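Local coordinates for protein TP_0956 (Treponema pallidum subsp. pallidum, PDB 3U64) that probably serves as the lipoprotein T component of a TRAP transporter, a helical tetratricopeptide-repeat-like protein that partners other proteins in ligand uptake, at residues Arg66-Ile77 / Val150-Gly161. Residues are numbered along the deposited sequence; the frame is centred on the assembly and turned at random.
Sequences RGLSLAVGRLYI and VDVGTLYWVGTG
Leu70, Arg74 and Ile77 of helix 66-77 are level with Thr154, Trp157 and Gly161 of helix 152-161; the two axes run in roughly the same direction, crossing at 33° and approaching to 9.9 Å. Trp157 fills the middle. The aliphatic stem of Arg74 lies over one face of the Trp157 indole in a CH-pi contact, CG 3.7 Å from the centroid of the six-membered ring, while the guanidinium stands nearly upright to the ring, 80° between planes. Tyr156 CE2 backs the opposite face. Ile77 CG2 meets the ring edge at CZ3 (3.7 Å), and Ile77 CD1 reaches past it to the CA of Gly161 (3.7 Å), where the lack of a side chain admits the methyl. Leu70 is turned so that CD1 packs on Trp157 CD1 and CB while CD2 lies by Thr154 OG1. At the N-terminal end Arg66 NH2 donates an almost straight bond to Asp151 OD1 (3.0 Å, 164°), in the guanidinium plane, forming a salt bridge; Asp151 OD2 is hydrogen-bonded to Tyr125 OH and Thr148 N. Helix 96-124 touches both segments, Ser120 OG hydrogen-bonding with Arg66 NE and Thr154 OG1, consistent with tetratricopeptide-like helical layering; helices 176-192 and 196-211 flank helix 152-166.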
ATOM      1  N   ARG A  66      18.136  17.865  12.715  1.00 50.51           N
ATOM      2  CA  ARG A  66      17.589  17.269  13.919  1.00 41.55           C
ATOM      3  C   ARG A  66      16.094  17.005  13.791  1.00 43.61           C
ATOM      4  O   ARG A  66      15.606  15.960  14.225  1.00 34.97           O
ATOM      5  CB  ARG A  66      17.877  18.158  15.114  1.00 40.30           C
ATOM      6  CG  ARG A  66      19.374  18.300  15.410  1.00 44.69           C
ATOM      7  CD  ARG A  66      19.545  18.961  16.755  1.00 49.32           C
ATOM      8  NE  ARG A  66      18.904  18.177  17.807  1.00 48.14           N
ATOM      9  CZ  ARG A  66      18.744  18.592  19.060  1.00 54.13           C
ATOM     10  NH1 ARG A  66      19.168  19.798  19.411  1.00 54.25           N
ATOM     11  NH2 ARG A  66      18.151  17.806  19.959  1.00 54.21           N
ATOM     12  N   GLY A  67      15.376  17.950  13.185  1.00 38.72           N
ATOM     13  CA  GLY A  67      13.957  17.789  12.952  1.00 32.96           C
ATOM     14  C   GLY A  67      13.621  16.535  12.145  1.00 41.92           C
ATOM     15  O   GLY A  67      12.643  15.829  12.448  1.00 38.22           O
ATOM     16  N   LEU A  68      14.427  16.255  11.120  1.00 41.49           N
ATOM     17  CA  LEU A  68      14.199  15.098  10.251  1.00 44.32           C
ATOM     18  C   LEU A  68      14.501  13.794  10.978  1.00 40.13           C
ATOM     19  O   LEU A  68      13.766  12.817  10.835  1.00 42.53           O
ATOM     20  CB  LEU A  68      15.028  15.189   8.961  1.00 36.99           C
ATOM     21  CG  LEU A  68      14.290  15.749   7.751  1.00 52.96           C
ATOM     22  CD1 LEU A  68      15.219  15.822   6.537  1.00 50.40           C
ATOM     23  CD2 LEU A  68      13.090  14.875   7.462  1.00 50.23           C
ATOM     24  N   SER A  69      15.602  13.780  11.725  1.00 32.75           N
ATOM     25  CA  SER A  69      15.926  12.664  12.611  1.00 31.43           C
ATOM     26  C   SER A  69      14.759  12.329  13.510  1.00 31.90           C
ATOM     27  O   SER A  69      14.316  11.180  13.553  1.00 34.65           O
ATOM     28  CB  SER A  69      17.161  12.977  13.462  1.00 34.33           C
ATOM     29  OG  SER A  69      18.342  12.856  12.680  1.00 33.85           O
ATOM     30  N   LEU A  70      14.256  13.329  14.233  1.00 36.72           N
ATOM     31  CA  LEU A  70      13.127  13.120  15.138  1.00 36.34           C
ATOM     32  C   LEU A  70      11.881  12.665  14.388  1.00 42.69           C
ATOM     33  O   LEU A  70      11.217  11.700  14.794  1.00 40.40           O
ATOM     34  CB  LEU A  70      12.822  14.390  15.943  1.00 40.35           C
ATOM     35  CG  LEU A  70      11.679  14.279  16.972  1.00 49.60           C
ATOM     36  CD1 LEU A  70      11.799  12.996  17.802  1.00 37.21           C
ATOM     37  CD2 LEU A  70      11.567  15.519  17.896  1.00 29.94           C
ATOM     38  N   ALA A  71      11.561  13.344  13.286  1.00 35.36           N
ATOM     39  CA  ALA A  71      10.321  13.057  12.583  1.00 32.92           C
ATOM     40  C   ALA A  71      10.295  11.594  12.175  1.00 31.82           C
ATOM     41  O   ALA A  71       9.330  10.890  12.440  1.00 32.12           O
ATOM     42  CB  ALA A  71      10.164  13.946  11.355  1.00 38.28           C
ATOM     43  N   VAL A  72      11.351  11.135  11.517  1.00 29.90           N
ATOM     44  CA  VAL A  72      11.346   9.778  11.003  1.00 31.24           C
ATOM     45  C   VAL A  72      11.328   8.766  12.155  1.00 36.72           C
ATOM     46  O   VAL A  72      10.634   7.754  12.076  1.00 36.29           O
ATOM     47  CB  VAL A  72      12.492   9.512  10.008  1.00 32.52           C
ATOM     48  CG1 VAL A  72      13.848   9.572  10.709  1.00 33.80           C
ATOM     49  CG2 VAL A  72      12.291   8.158   9.304  1.00 35.04           C
ATOM     50  N   GLY A  73      12.049   9.059  13.235  1.00 33.97           N
ATOM     51  CA  GLY A  73      12.020   8.206  14.423  1.00 24.86           C
ATOM     52  C   GLY A  73      10.618   8.044  14.992  1.00 28.22           C
ATOM     53  O   GLY A  73      10.164   6.932  15.234  1.00 27.93           O
ATOM     54  N   ARG A  74       9.930   9.165  15.201  1.00 30.88           N
ATOM     55  CA  ARG A  74       8.581   9.166  15.752  1.00 29.02           C
ATOM     56  C   ARG A  74       7.644   8.360  14.851  1.00 32.66           C
ATOM     57  O   ARG A  74       6.812   7.583  15.324  1.00 27.67           O
ATOM     58  CB  ARG A  74       8.077  10.625  15.918  1.00 31.33           C
ATOM     59  CG  ARG A  74       6.557  10.786  16.032  1.00 37.61           C
ATOM     60  CD  ARG A  74       6.138  12.253  16.196  1.00 44.81           C
ATOM     61  NE  ARG A  74       6.854  13.135  15.277  1.00 63.94           N
ATOM     62  CZ  ARG A  74       7.309  14.349  15.593  1.00 74.64           C
ATOM     63  NH1 ARG A  74       7.126  14.837  16.816  1.00 79.84           N
ATOM     64  NH2 ARG A  74       7.952  15.078  14.686  1.00 73.06           N
ATOM     65  N   LEU A  75       7.796   8.555  13.547  1.00 34.15           N
ATOM     66  CA  LEU A  75       6.960   7.895  12.558  1.00 36.12           C
ATOM     67  C   LEU A  75       7.059   6.368  12.626  1.00 35.19           C
ATOM     68  O   LEU A  75       6.035   5.669  12.599  1.00 34.17           O
ATOM     69  CB  LEU A  75       7.368   8.368  11.173  1.00 42.36           C
ATOM     70  CG  LEU A  75       6.228   8.725  10.247  1.00 55.03           C
ATOM     71  CD1 LEU A  75       5.112   9.409  11.015  1.00 54.34           C
ATOM     72  CD2 LEU A  75       6.770   9.611   9.144  1.00 64.80           C
ATOM     73  N   TYR A  76       8.287   5.854  12.678  1.00 30.30           N
ATOM     74  CA  TYR A  76       8.499   4.414  12.817  1.00 28.21           C
ATOM     75  C   TYR A  76       7.865   3.882  14.093  1.00 34.73           C
ATOM     76  O   TYR A  76       7.218   2.831  14.072  1.00 31.27           O
ATOM     77  CB  TYR A  76       9.985   4.051  12.750  1.00 31.02           C
ATOM     78  CG  TYR A  76      10.402   3.728  11.333  1.00 34.41           C
ATOM     79  CD1 TYR A  76      11.061   4.672  10.549  1.00 37.47           C
ATOM     80  CD2 TYR A  76      10.069   2.507  10.756  1.00 30.93           C
ATOM     81  CE1 TYR A  76      11.414   4.394   9.240  1.00 37.56           C
ATOM     82  CE2 TYR A  76      10.408   2.214   9.440  1.00 39.13           C
ATOM     83  CZ  TYR A  76      11.086   3.167   8.687  1.00 49.69           C
ATOM     84  OH  TYR A  76      11.426   2.906   7.380  1.00 48.38           O
ATOM     85  N   ILE A  77       8.025   4.615  15.194  1.00 28.53           N
ATOM     86  CA  ILE A  77       7.478   4.164  16.482  1.00 27.77           C
ATOM     87  C   ILE A  77       5.937   4.136  16.491  1.00 36.25           C
ATOM     88  O   ILE A  77       5.323   3.180  16.985  1.00 30.87           O
ATOM     89  CB  ILE A  77       8.014   5.008  17.666  1.00 28.86           C
ATOM     90  CG1 ILE A  77       9.515   4.765  17.830  1.00 30.87           C
ATOM     91  CG2 ILE A  77       7.285   4.642  18.965  1.00 28.12           C
ATOM     92  CD1 ILE A  77      10.215   5.808  18.642  1.00 41.06           C
ATOM     93  N   VAL A 150      14.654  22.084  24.832  1.00 37.57           N
ATOM     94  CA  VAL A 150      14.673  21.878  23.393  1.00 41.35           C
ATOM     95  C   VAL A 150      14.825  20.385  23.041  1.00 42.48           C
ATOM     96  O   VAL A 150      14.396  19.956  21.971  1.00 36.63           O
ATOM     97  CB  VAL A 150      15.787  22.750  22.743  1.00 49.91           C
ATOM     98  CG1 VAL A 150      16.188  22.235  21.387  1.00 50.60           C
ATOM     99  CG2 VAL A 150      15.318  24.191  22.643  1.00 52.66           C
ATOM    100  N   ASP A 151      15.408  19.606  23.960  1.00 39.08           N
ATOM    101  CA  ASP A 151      15.689  18.182  23.739  1.00 33.04           C
ATOM    102  C   ASP A 151      14.584  17.242  24.225  1.00 32.85           C
ATOM    103  O   ASP A 151      14.686  16.028  24.070  1.00 36.46           O
ATOM    104  CB  ASP A 151      17.000  17.781  24.420  1.00 28.61           C
ATOM    105  CG  ASP A 151      18.159  18.647  23.990  1.00 35.73           C
ATOM    106  OD1 ASP A 151      18.351  18.781  22.768  1.00 39.60           O
ATOM    107  OD2 ASP A 151      18.870  19.199  24.867  1.00 39.09           O
ATOM    108  N   VAL A 152      13.534  17.806  24.806  1.00 28.46           N
ATOM    109  CA  VAL A 152      12.509  17.006  25.453  1.00 30.37           C
ATOM    110  C   VAL A 152      11.762  16.105  24.474  1.00 28.70           C
ATOM    111  O   VAL A 152      11.586  14.927  24.742  1.00 33.71           O
ATOM    112  CB  VAL A 152      11.541  17.875  26.258  1.00 35.55           C
ATOM    113  CG1 VAL A 152      10.350  17.045  26.711  1.00 24.32           C
ATOM    114  CG2 VAL A 152      12.282  18.493  27.461  1.00 37.29           C
ATOM    115  N   GLY A 153      11.349  16.646  23.332  1.00 41.58           N
ATOM    116  CA  GLY A 153      10.722  15.837  22.301  1.00 31.82           C
ATOM    117  C   GLY A 153      11.549  14.605  21.976  1.00 34.41           C
ATOM    118  O   GLY A 153      11.034  13.479  21.890  1.00 31.06           O
ATOM    119  N   THR A 154      12.850  14.810  21.831  1.00 33.94           N
ATOM    120  CA  THR A 154      13.745  13.738  21.410  1.00 34.14           C
ATOM    121  C   THR A 154      13.880  12.691  22.512  1.00 33.91           C
ATOM    122  O   THR A 154      13.796  11.486  22.252  1.00 30.35           O
ATOM    123  CB  THR A 154      15.133  14.302  20.982  1.00 35.44           C
ATOM    124  OG1 THR A 154      14.932  15.355  20.034  1.00 33.27           O
ATOM    125  CG2 THR A 154      16.010  13.217  20.347  1.00 35.50           C
ATOM    126  N   LEU A 155      14.068  13.160  23.743  1.00 33.93           N
ATOM    127  CA  LEU A 155      14.184  12.279  24.902  1.00 35.32           C
ATOM    128  C   LEU A 155      12.962  11.374  24.992  1.00 31.89           C
ATOM    129  O   LEU A 155      13.060  10.160  25.237  1.00 30.63           O
ATOM    130  CB  LEU A 155      14.336  13.119  26.187  1.00 22.33           C
ATOM    131  CG  LEU A 155      15.698  13.807  26.225  1.00 30.75           C
ATOM    132  CD1 LEU A 155      15.805  14.826  27.343  1.00 33.60           C
ATOM    133  CD2 LEU A 155      16.784  12.765  26.352  1.00 32.85           C
ATOM    134  N   TYR A 156      11.803  11.982  24.776  1.00 26.41           N
ATOM    135  CA  TYR A 156      10.532  11.288  24.915  1.00 24.44           C
ATOM    136  C   TYR A 156      10.426  10.154  23.904  1.00 27.96           C
ATOM    137  O   TYR A 156      10.047   9.048  24.263  1.00 27.47           O
ATOM    138  CB  TYR A 156       9.352  12.260  24.750  1.00 21.86           C
ATOM    139  CG  TYR A 156       8.010  11.553  24.547  1.00 29.69           C
ATOM    140  CD1 TYR A 156       7.384  10.890  25.594  1.00 34.41           C
ATOM    141  CD2 TYR A 156       7.382  11.541  23.306  1.00 42.87           C
ATOM    142  CE1 TYR A 156       6.180  10.231  25.418  1.00 36.26           C
ATOM    143  CE2 TYR A 156       6.168  10.880  23.116  1.00 45.08           C
ATOM    144  CZ  TYR A 156       5.575  10.221  24.175  1.00 42.29           C
ATOM    145  OH  TYR A 156       4.373   9.560  24.007  1.00 42.72           O
ATOM    146  N   TRP A 157      10.755  10.439  22.642  1.00 30.34           N
ATOM    147  CA  TRP A 157      10.587   9.462  21.575  1.00 30.40           C
ATOM    148  C   TRP A 157      11.610   8.324  21.650  1.00 29.16           C
ATOM    149  O   TRP A 157      11.249   7.160  21.507  1.00 32.16           O
ATOM    150  CB  TRP A 157      10.530  10.146  20.194  1.00 32.29           C
ATOM    151  CG  TRP A 157       9.138  10.711  19.968  1.00 31.45           C
ATOM    152  CD1 TRP A 157       8.764  12.022  19.991  1.00 29.01           C
ATOM    153  CD2 TRP A 157       7.931   9.951  19.767  1.00 28.99           C
ATOM    154  NE1 TRP A 157       7.407  12.128  19.779  1.00 34.78           N
ATOM    155  CE2 TRP A 157       6.871  10.876  19.661  1.00 28.64           C
ATOM    156  CE3 TRP A 157       7.654   8.583  19.654  1.00 32.25           C
ATOM    157  CZ2 TRP A 157       5.547  10.474  19.429  1.00 39.72           C
ATOM    158  CZ3 TRP A 157       6.327   8.183  19.441  1.00 41.16           C
ATOM    159  CH2 TRP A 157       5.293   9.129  19.333  1.00 36.54           C
ATOM    160  N   VAL A 158      12.866   8.664  21.938  1.00 26.72           N
ATOM    161  CA  VAL A 158      13.917   7.665  22.120  1.00 24.99           C
ATOM    162  C   VAL A 158      13.565   6.742  23.284  1.00 35.54           C
ATOM    163  O   VAL A 158      13.554   5.516  23.134  1.00 33.12           O
ATOM    164  CB  VAL A 158      15.307   8.322  22.378  1.00 31.62           C
ATOM    165  CG1 VAL A 158      16.318   7.275  22.756  1.00 27.05           C
ATOM    166  CG2 VAL A 158      15.773   9.077  21.143  1.00 35.80           C
ATOM    167  N   GLY A 159      13.254   7.334  24.436  1.00 33.04           N
ATOM    168  CA  GLY A 159      12.898   6.555  25.610  1.00 31.93           C
ATOM    169  C   GLY A 159      11.681   5.679  25.330  1.00 36.84           C
ATOM    170  O   GLY A 159      11.633   4.500  25.721  1.00 38.35           O
ATOM    171  N   THR A 160      10.685   6.250  24.658  1.00 31.52           N
ATOM    172  CA  THR A 160       9.463   5.486  24.357  1.00 27.61           C
ATOM    173  C   THR A 160       9.757   4.314  23.427  1.00 33.82           C
ATOM    174  O   THR A 160       9.259   3.219  23.646  1.00 36.97           O
ATOM    175  CB  THR A 160       8.401   6.369  23.734  1.00 28.57           C
ATOM    176  OG1 THR A 160       8.025   7.383  24.679  1.00 39.50           O
ATOM    177  CG2 THR A 160       7.162   5.558  23.305  1.00 31.48           C
ATOM    178  N   GLY A 161      10.569   4.553  22.392  1.00 32.58           N
ATOM    179  CA  GLY A 161      10.930   3.507  21.449  1.00 31.51           C
ATOM    180  C   GLY A 161      11.571   2.323  22.148  1.00 33.08           C
ATOM    181  O   GLY A 161      11.216   1.164  21.909  1.00 32.24           O
TER